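Local coordinates for protein V-type ATPase 116 kDa subunit (Meiothermus ruber, PDB 3RRK) that forms the cytoplasmic N-terminal domain of subunit I, the subunit a homolog of a V-type ATPase, and probably takes part in ATPase binding and rotary proton transport, at residues 39-44 with 287-292; 47-52 with 278-283. One frame throughout, in Å; residues are numbered along the deposited sequence.

Contact 1 (39-44 with 287-292); sequences VHIDPL and AALMGW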
ATOM      1  N   VAL A  39      23.161  15.005 -39.248  1.00 89.56           N
ATOM      2  CA  VAL A  39      23.201  15.681 -40.547  1.00 91.60           C
ATOM      3  C   VAL A  39      21.818  15.808 -41.187  1.00 90.58           C
ATOM      4  O   VAL A  39      20.880  15.100 -40.817  1.00 77.03           O
ATOM      5  CB  VAL A  39      24.151  14.983 -41.552  1.00 85.80           C
ATOM      6  CG1 VAL A  39      25.554  14.876 -40.979  1.00 77.54           C
ATOM      7  CG2 VAL A  39      23.607  13.605 -41.929  1.00 87.16           C
ATOM      8  N   HIS A  40      21.717  16.709 -42.160  1.00 92.11           N
ATOM      9  CA  HIS A  40      20.442  17.036 -42.788  1.00 93.65           C
ATOM     10  C   HIS A  40      19.411  17.396 -41.745  1.00 85.96           C
ATOM     11  O   HIS A  40      18.270  16.933 -41.784  1.00 77.31           O
ATOM     12  CB  HIS A  40      19.969  15.903 -43.684  1.00101.92           C
ATOM     13  CG  HIS A  40      20.825  15.722 -44.891  1.00111.54           C
ATOM     14  ND1 HIS A  40      21.933  14.895 -44.903  1.00115.63           N
ATOM     15  CD2 HIS A  40      20.776  16.300 -46.114  1.00110.37           C
ATOM     16  CE1 HIS A  40      22.504  14.950 -46.089  1.00115.24           C
ATOM     17  NE2 HIS A  40      21.822  15.796 -46.846  1.00113.87           N
ATOM     18  N   ILE A  41      19.843  18.242 -40.816  1.00 80.44           N
ATOM     19  CA  ILE A  41      19.022  18.657 -39.697  1.00 79.29           C
ATOM     20  C   ILE A  41      17.943  19.595 -40.174  1.00 83.23           C
ATOM     21  O   ILE A  41      18.242  20.677 -40.668  1.00 80.96           O
ATOM     22  CB  ILE A  41      19.850  19.409 -38.653  1.00 76.42           C
ATOM     23  CG1 ILE A  41      20.912  18.496 -38.042  1.00 71.12           C
ATOM     24  CG2 ILE A  41      18.951  19.961 -37.568  1.00 75.72           C
ATOM     25  CD1 ILE A  41      21.680  19.155 -36.933  1.00 68.74           C
ATOM     26  N   ASP A  42      16.688  19.181 -40.019  1.00 86.36           N
ATOM     27  CA  ASP A  42      15.549  20.000 -40.411  1.00 85.21           C
ATOM     28  C   ASP A  42      14.568  20.164 -39.268  1.00 90.62           C
ATOM     29  O   ASP A  42      14.170  19.183 -38.642  1.00 96.35           O
ATOM     30  CB  ASP A  42      14.829  19.396 -41.612  1.00 92.53           C
ATOM     31  CG  ASP A  42      15.379  19.898 -42.927  1.00106.50           C
ATOM     32  OD1 ASP A  42      16.080  19.128 -43.619  1.00120.00           O
ATOM     33  OD2 ASP A  42      15.120  21.070 -43.264  1.00103.60           O
ATOM     34  N   PRO A  43      14.179  21.415 -38.985  1.00 92.64           N
ATOM     35  CA  PRO A  43      13.148  21.668 -37.976  1.00 90.14           C
ATOM     36  C   PRO A  43      11.819  21.108 -38.454  1.00 88.59           C
ATOM     37  O   PRO A  43      11.529  21.172 -39.652  1.00 84.87           O
ATOM     38  CB  PRO A  43      13.070  23.196 -37.925  1.00 82.90           C
ATOM     39  CG  PRO A  43      14.356  23.662 -38.489  1.00 90.50           C
ATOM     40  CD  PRO A  43      14.709  22.666 -39.546  1.00 92.60           C
ATOM     41  N   LEU A  44      11.036  20.558 -37.530  1.00 87.61           N
ATOM     42  CA  LEU A  44       9.689  20.106 -37.841  1.00 85.60           C
ATOM     43  C   LEU A  44       8.645  21.010 -37.179  1.00 88.76           C
ATOM     44  O   LEU A  44       8.893  21.624 -36.131  1.00 86.72           O
ATOM     45  CB  LEU A  44       9.487  18.654 -37.406  1.00 83.32           C
ATOM     46  CG  LEU A  44      10.277  17.543 -38.104  1.00 82.63           C
ATOM     47  CD1 LEU A  44      10.712  16.489 -37.103  1.00 70.57           C
ATOM     48  CD2 LEU A  44       9.472  16.908 -39.227  1.00 91.15           C
ATOM     49  N   ALA A 287       9.354  22.851 -29.780  1.00107.44           N
ATOM     50  CA  ALA A 287      10.494  22.706 -30.672  1.00103.32           C
ATOM     51  C   ALA A 287      10.736  21.234 -31.008  1.00 95.28           C
ATOM     52  O   ALA A 287      10.786  20.386 -30.115  1.00 88.32           O
ATOM     53  CB  ALA A 287      11.739  23.330 -30.051  1.00103.51           C
ATOM     54  N   ALA A 288      10.887  20.947 -32.301  1.00 88.32           N
ATOM     55  CA  ALA A 288      11.141  19.593 -32.785  1.00 81.26           C
ATOM     56  C   ALA A 288      12.029  19.563 -34.032  1.00 78.65           C
ATOM     57  O   ALA A 288      11.784  20.282 -34.999  1.00 81.51           O
ATOM     58  CB  ALA A 288       9.833  18.893 -33.071  1.00 89.34           C
ATOM     59  N   LEU A 289      13.050  18.715 -34.009  1.00 80.83           N
ATOM     60  CA  LEU A 289      13.987  18.587 -35.128  1.00 83.66           C
ATOM     61  C   LEU A 289      14.031  17.159 -35.700  1.00 89.05           C
ATOM     62  O   LEU A 289      13.621  16.184 -35.053  1.00 82.72           O
ATOM     63  CB  LEU A 289      15.397  19.007 -34.707  1.00 81.07           C
ATOM     64  CG  LEU A 289      15.714  20.487 -34.501  1.00 88.85           C
ATOM     65  CD1 LEU A 289      14.740  21.143 -33.537  1.00 93.55           C
ATOM     66  CD2 LEU A 289      17.134  20.632 -33.990  1.00 90.84           C
ATOM     67  N   MET A 290      14.544  17.059 -36.922  1.00 89.03           N
ATOM     68  CA  MET A 290      14.656  15.802 -37.641  1.00 83.30           C
ATOM     69  C   MET A 290      16.083  15.742 -38.154  1.00 86.54           C
ATOM     70  O   MET A 290      16.683  16.776 -38.440  1.00 95.85           O
ATOM     71  CB  MET A 290      13.691  15.813 -38.824  1.00 84.16           C
ATOM     72  CG  MET A 290      13.452  14.468 -39.465  1.00 84.61           C
ATOM     73  SD  MET A 290      13.178  14.613 -41.238  1.00163.99           S
ATOM     74  CE  MET A 290      14.846  14.949 -41.817  1.00127.45           C
ATOM     75  N   GLY A 291      16.642  14.552 -38.284  1.00 81.63           N
ATOM     76  CA  GLY A 291      18.014  14.451 -38.734  1.00 82.80           C
ATOM     77  C   GLY A 291      18.404  13.031 -39.060  1.00 91.58           C
ATOM     78  O   GLY A 291      17.657  12.102 -38.773  1.00 94.40           O
ATOM     79  N   TRP A 292      19.577  12.863 -39.666  1.00102.30           N
ATOM     80  CA  TRP A 292      20.083  11.543 -40.015  1.00103.83           C
ATOM     81  C   TRP A 292      21.417  11.274 -39.339  1.00109.47           C
ATOM     82  O   TRP A 292      22.313  12.123 -39.337  1.00117.87           O
ATOM     83  CB  TRP A 292      20.176  11.388 -41.531  1.00103.95           C
ATOM     84  CG  TRP A 292      18.826  11.430 -42.178  1.00107.42           C
ATOM     85  CD1 TRP A 292      18.131  12.542 -42.564  1.00111.28           C
ATOM     86  CD2 TRP A 292      17.994  10.310 -42.487  1.00112.30           C
ATOM     87  NE1 TRP A 292      16.919  12.181 -43.105  1.00110.52           N
ATOM     88  CE2 TRP A 292      16.812  10.815 -43.070  1.00114.33           C
ATOM     89  CE3 TRP A 292      18.132   8.924 -42.332  1.00115.31           C
ATOM     90  CZ2 TRP A 292      15.778   9.984 -43.499  1.00119.42           C
ATOM     91  CZ3 TRP A 292      17.107   8.101 -42.761  1.00116.50           C
ATOM     92  CH2 TRP A 292      15.945   8.633 -43.337  1.00119.20           C
TER
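V39 and W292 exchange two backbone hydrogen bonds, V39 N to W292 O at 3.0 Å and W292 N to V39 O at 2.8 Å, which makes them a hydrogen-bonded antiparallel pair. D42 and M290 form the next such pair. Between them the register slips by one residue, the signature of a beta bulge, and it falls where the chain turns a corner at H40. Beyond the bulge, L44 N reaches A288 O at 2.7 Å with a nearly straight N-H...O angle of 174°. Next to the bulge there is also a CA-H...O contact, I41 CA to M290 O at 3.3 Å, made to an oxygen that already accepts the D42 N-H.

Side chains meet on both sides of the strand pair. On the face of D42, L44 and M290, the CD1 branch of L44 crosses the M290 chain low down, 3.5 Å from M290 CB. M290 CG stands anti to the backbone N (chi1 -166°), and the bends farther out bring CE near H40 O. W292 CB faces V39 CG2 at 4.1 Å, the two side chains crossing at about a right angle. On the side of L289, I41 CG2 meets L289 CD2.

Strand 41-44 is an outermost strand of a four-stranded antiparallel sheet. Strand 287-293 separates it from strand 15-21, to which A287, L289 and G291 bond, while I41 and L289 both pack on L30 and L33 of helix 26-36.

Contact 2 (47-52 with 278-283); sequences DELGEY and ADMAAG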
ATOM      1  N   ASP A  47       2.677  20.068 -36.213  1.00125.10           N
ATOM      2  CA  ASP A  47       1.694  19.447 -37.110  1.00124.63           C
ATOM      3  C   ASP A  47       2.096  18.076 -37.639  1.00120.75           C
ATOM      4  O   ASP A  47       1.301  17.140 -37.638  1.00123.84           O
ATOM      5  CB  ASP A  47       1.453  20.333 -38.338  1.00136.43           C
ATOM      6  CG  ASP A  47       0.751  21.621 -38.004  1.00140.74           C
ATOM      7  OD1 ASP A  47      -0.037  21.634 -37.036  1.00145.90           O
ATOM      8  OD2 ASP A  47       0.983  22.615 -38.722  1.00136.57           O
ATOM      9  N   GLU A  48       3.327  17.975 -38.125  1.00118.92           N
ATOM     10  CA  GLU A  48       3.738  16.827 -38.925  1.00115.39           C
ATOM     11  C   GLU A  48       4.241  15.663 -38.090  1.00106.71           C
ATOM     12  O   GLU A  48       4.881  14.751 -38.606  1.00109.05           O
ATOM     13  CB  GLU A  48       4.791  17.251 -39.951  1.00120.74           C
ATOM     14  CG  GLU A  48       5.920  18.085 -39.367  1.00123.86           C
ATOM     15  CD  GLU A  48       6.460  19.126 -40.343  1.00127.33           C
ATOM     16  OE1 GLU A  48       5.791  19.417 -41.357  1.00128.03           O
ATOM     17  OE2 GLU A  48       7.562  19.656 -40.088  1.00127.59           O
ATOM     18  N   LEU A  49       3.937  15.701 -36.799  1.00102.38           N
ATOM     19  CA  LEU A  49       4.323  14.639 -35.876  1.00 92.62           C
ATOM     20  C   LEU A  49       3.181  13.662 -35.659  1.00 85.63           C
ATOM     21  O   LEU A  49       3.390  12.551 -35.180  1.00 84.61           O
ATOM     22  CB  LEU A  49       4.767  15.239 -34.548  1.00 91.71           C
ATOM     23  CG  LEU A  49       5.932  16.212 -34.744  1.00 92.60           C
ATOM     24  CD1 LEU A  49       6.226  17.034 -33.488  1.00 92.18           C
ATOM     25  CD2 LEU A  49       7.165  15.452 -35.218  1.00 90.21           C
ATOM     26  N   GLY A  50       1.973  14.086 -36.018  1.00 89.61           N
ATOM     27  CA  GLY A  50       0.792  13.241 -35.922  1.00 96.16           C
ATOM     28  C   GLY A  50       1.022  11.833 -36.441  1.00 96.96           C
ATOM     29  O   GLY A  50       0.560  10.864 -35.853  1.00 93.65           O
ATOM     30  N   GLU A  51       1.748  11.729 -37.548  1.00100.68           N
ATOM     31  CA  GLU A  51       2.092  10.446 -38.148  1.00101.39           C
ATOM     32  C   GLU A  51       2.805   9.486 -37.189  1.00100.67           C
ATOM     33  O   GLU A  51       2.722   8.271 -37.351  1.00109.79           O
ATOM     34  CB  GLU A  51       2.954  10.681 -39.385  1.00113.92           C
ATOM     35  CG  GLU A  51       3.891   9.538 -39.723  1.00122.17           C
ATOM     36  CD  GLU A  51       5.049   9.991 -40.587  1.00132.02           C
ATOM     37  OE1 GLU A  51       5.310  11.213 -40.639  1.00133.32           O
ATOM     38  OE2 GLU A  51       5.695   9.127 -41.215  1.00136.68           O
ATOM     39  N   TYR A  52       3.504  10.021 -36.193  1.00 94.95           N
ATOM     40  CA  TYR A  52       4.223   9.179 -35.237  1.00 88.33           C
ATOM     41  C   TYR A  52       3.340   8.760 -34.051  1.00 88.86           C
ATOM     42  O   TYR A  52       3.830   8.434 -32.971  1.00 88.73           O
ATOM     43  CB  TYR A  52       5.502   9.880 -34.779  1.00 90.89           C
ATOM     44  CG  TYR A  52       6.440  10.158 -35.933  1.00107.31           C
ATOM     45  CD1 TYR A  52       7.270   9.162 -36.431  1.00112.38           C
ATOM     46  CD2 TYR A  52       6.478  11.409 -36.542  1.00114.10           C
ATOM     47  CE1 TYR A  52       8.121   9.402 -37.496  1.00115.32           C
ATOM     48  CE2 TYR A  52       7.325  11.660 -37.609  1.00117.07           C
ATOM     49  CZ  TYR A  52       8.145  10.650 -38.082  1.00118.74           C
ATOM     50  OH  TYR A  52       8.995  10.884 -39.145  1.00122.64           O
ATOM     51  N   ALA A 278       4.535   9.177 -27.979  1.00 64.65           N
ATOM     52  CA  ALA A 278       3.121   9.557 -27.976  1.00 58.01           C
ATOM     53  C   ALA A 278       2.928  11.047 -27.724  1.00 60.52           C
ATOM     54  O   ALA A 278       2.110  11.694 -28.385  1.00 59.33           O
ATOM     55  CB  ALA A 278       2.338   8.736 -26.955  1.00 53.05           C
ATOM     56  N   ASP A 279       3.681  11.580 -26.764  1.00 56.73           N
ATOM     57  CA  ASP A 279       3.597  12.995 -26.417  1.00 63.54           C
ATOM     58  C   ASP A 279       4.103  13.857 -27.565  1.00 68.44           C
ATOM     59  O   ASP A 279       3.474  14.832 -27.954  1.00 65.51           O
ATOM     60  CB  ASP A 279       4.414  13.287 -25.163  1.00 72.55           C
ATOM     61  CG  ASP A 279       3.914  12.533 -23.950  1.00 81.36           C
ATOM     62  OD1 ASP A 279       2.795  11.966 -24.006  1.00 82.07           O
ATOM     63  OD2 ASP A 279       4.647  12.517 -22.936  1.00 83.76           O
ATOM     64  N   MET A 280       5.254  13.484 -28.099  1.00 74.09           N
ATOM     65  CA  MET A 280       5.786  14.120 -29.285  1.00 71.88           C
ATOM     66  C   MET A 280       4.733  14.194 -30.381  1.00 69.05           C
ATOM     67  O   MET A 280       4.428  15.270 -30.871  1.00 79.00           O
ATOM     68  CB  MET A 280       7.000  13.347 -29.772  1.00 74.85           C
ATOM     69  CG  MET A 280       7.606  13.871 -31.043  1.00 73.53           C
ATOM     70  SD  MET A 280       9.024  12.859 -31.460  1.00114.87           S
ATOM     71  CE  MET A 280      10.020  13.127 -30.010  1.00 61.48           C
ATOM     72  N   ALA A 281       4.174  13.051 -30.758  1.00 72.75           N
ATOM     73  CA  ALA A 281       3.143  12.998 -31.797  1.00 70.50           C
ATOM     74  C   ALA A 281       1.903  13.801 -31.430  1.00 73.81           C
ATOM     75  O   ALA A 281       1.118  14.169 -32.301  1.00 78.16           O
ATOM     76  CB  ALA A 281       2.761  11.544 -32.105  1.00 62.31           C
ATOM     77  N   ALA A 282       1.724  14.069 -30.140  1.00 75.89           N
ATOM     78  CA  ALA A 282       0.561  14.813 -29.660  1.00 72.17           C
ATOM     79  C   ALA A 282       0.826  16.317 -29.658  1.00 80.14           C
ATOM     80  O   ALA A 282       0.079  17.086 -29.055  1.00 85.19           O
ATOM     81  CB  ALA A 282       0.164  14.333 -28.262  1.00 63.13           C
ATOM     82  N   GLY A 283       1.894  16.728 -30.335  1.00 86.51           N
ATOM     83  CA  GLY A 283       2.300  18.119 -30.373  1.00 86.63           C
ATOM     84  C   GLY A 283       2.515  18.707 -28.992  1.00 90.96           C
ATOM     85  O   GLY A 283       2.315  19.904 -28.778  1.00 99.73           O
TER
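L49 lies against M280 and A281, and Y52 against A281, where a 3-10 segment, 47-51, meets the C-terminal end of the long helix 224-281. That helix closes in a Schellman motif: G283, at positive phi, is the C-prime residue, with G283 N bonded to M280 O and K284 N to D279 O. No hydrogen bond crosses between 47-52 and 278-283, so the contact rests on van der Waals packing and one CA-H...O approach.

L49 directs its CB toward the helix end. Its CG sits anti to its own carbonyl carbon (chi1 -58°), and the CD1 branch ends 3.6 Å from M280 O and 4.2 Å from M280 CG. This branch lies beside a carbonyl oxygen already engaged in the Schellman motif and next to the start of the methionine side chain. M280 is extended through chi1 and chi2 and leads on to I18 and A20 of strand 15-21.

Y52 turns differently. Its CB approaches the A281 methyl, but the ring leads away from the helix, to K16 and I18 of the same strand. L49 CA lies at the edge of this ring, in its plane, and E51 CD lies over one face, offset toward the rim.

A281 also meets both residues at their backbone oxygens. L49 O accepts the N-H of Y52, three residues on. A281 CA approaches L49 O at 3.4 Å in a CA-H...O contact. The A281 methyl carbon, CB, sits near two carbonyl oxygens, 3.3 Å from L49 O and 3.4 Å from Y52 O.

Contacts 1 and 2 have centres 14 Å apart and lie on the same side of the chain's centre, at the end of the elongated domain that holds the four-stranded sheet. Along the chain the order is 39-44, 47-52, 278-283, 287-292, so contact 2 is nested within the loop closed by contact 1. The intervening residues are largely helical and include the three-stranded sheet. L49 joins the two directly: its CD1 is 4.1 Å from A288 CB, and its CD2 is 4.1 Å from L44 CD1. Helix 224-281 brings the chain back beside proximal-lobe segment 47-52, and strand 287-293 then enters the sheet next to strand 41-44, so residues over 220 positions apart close one end of the domain.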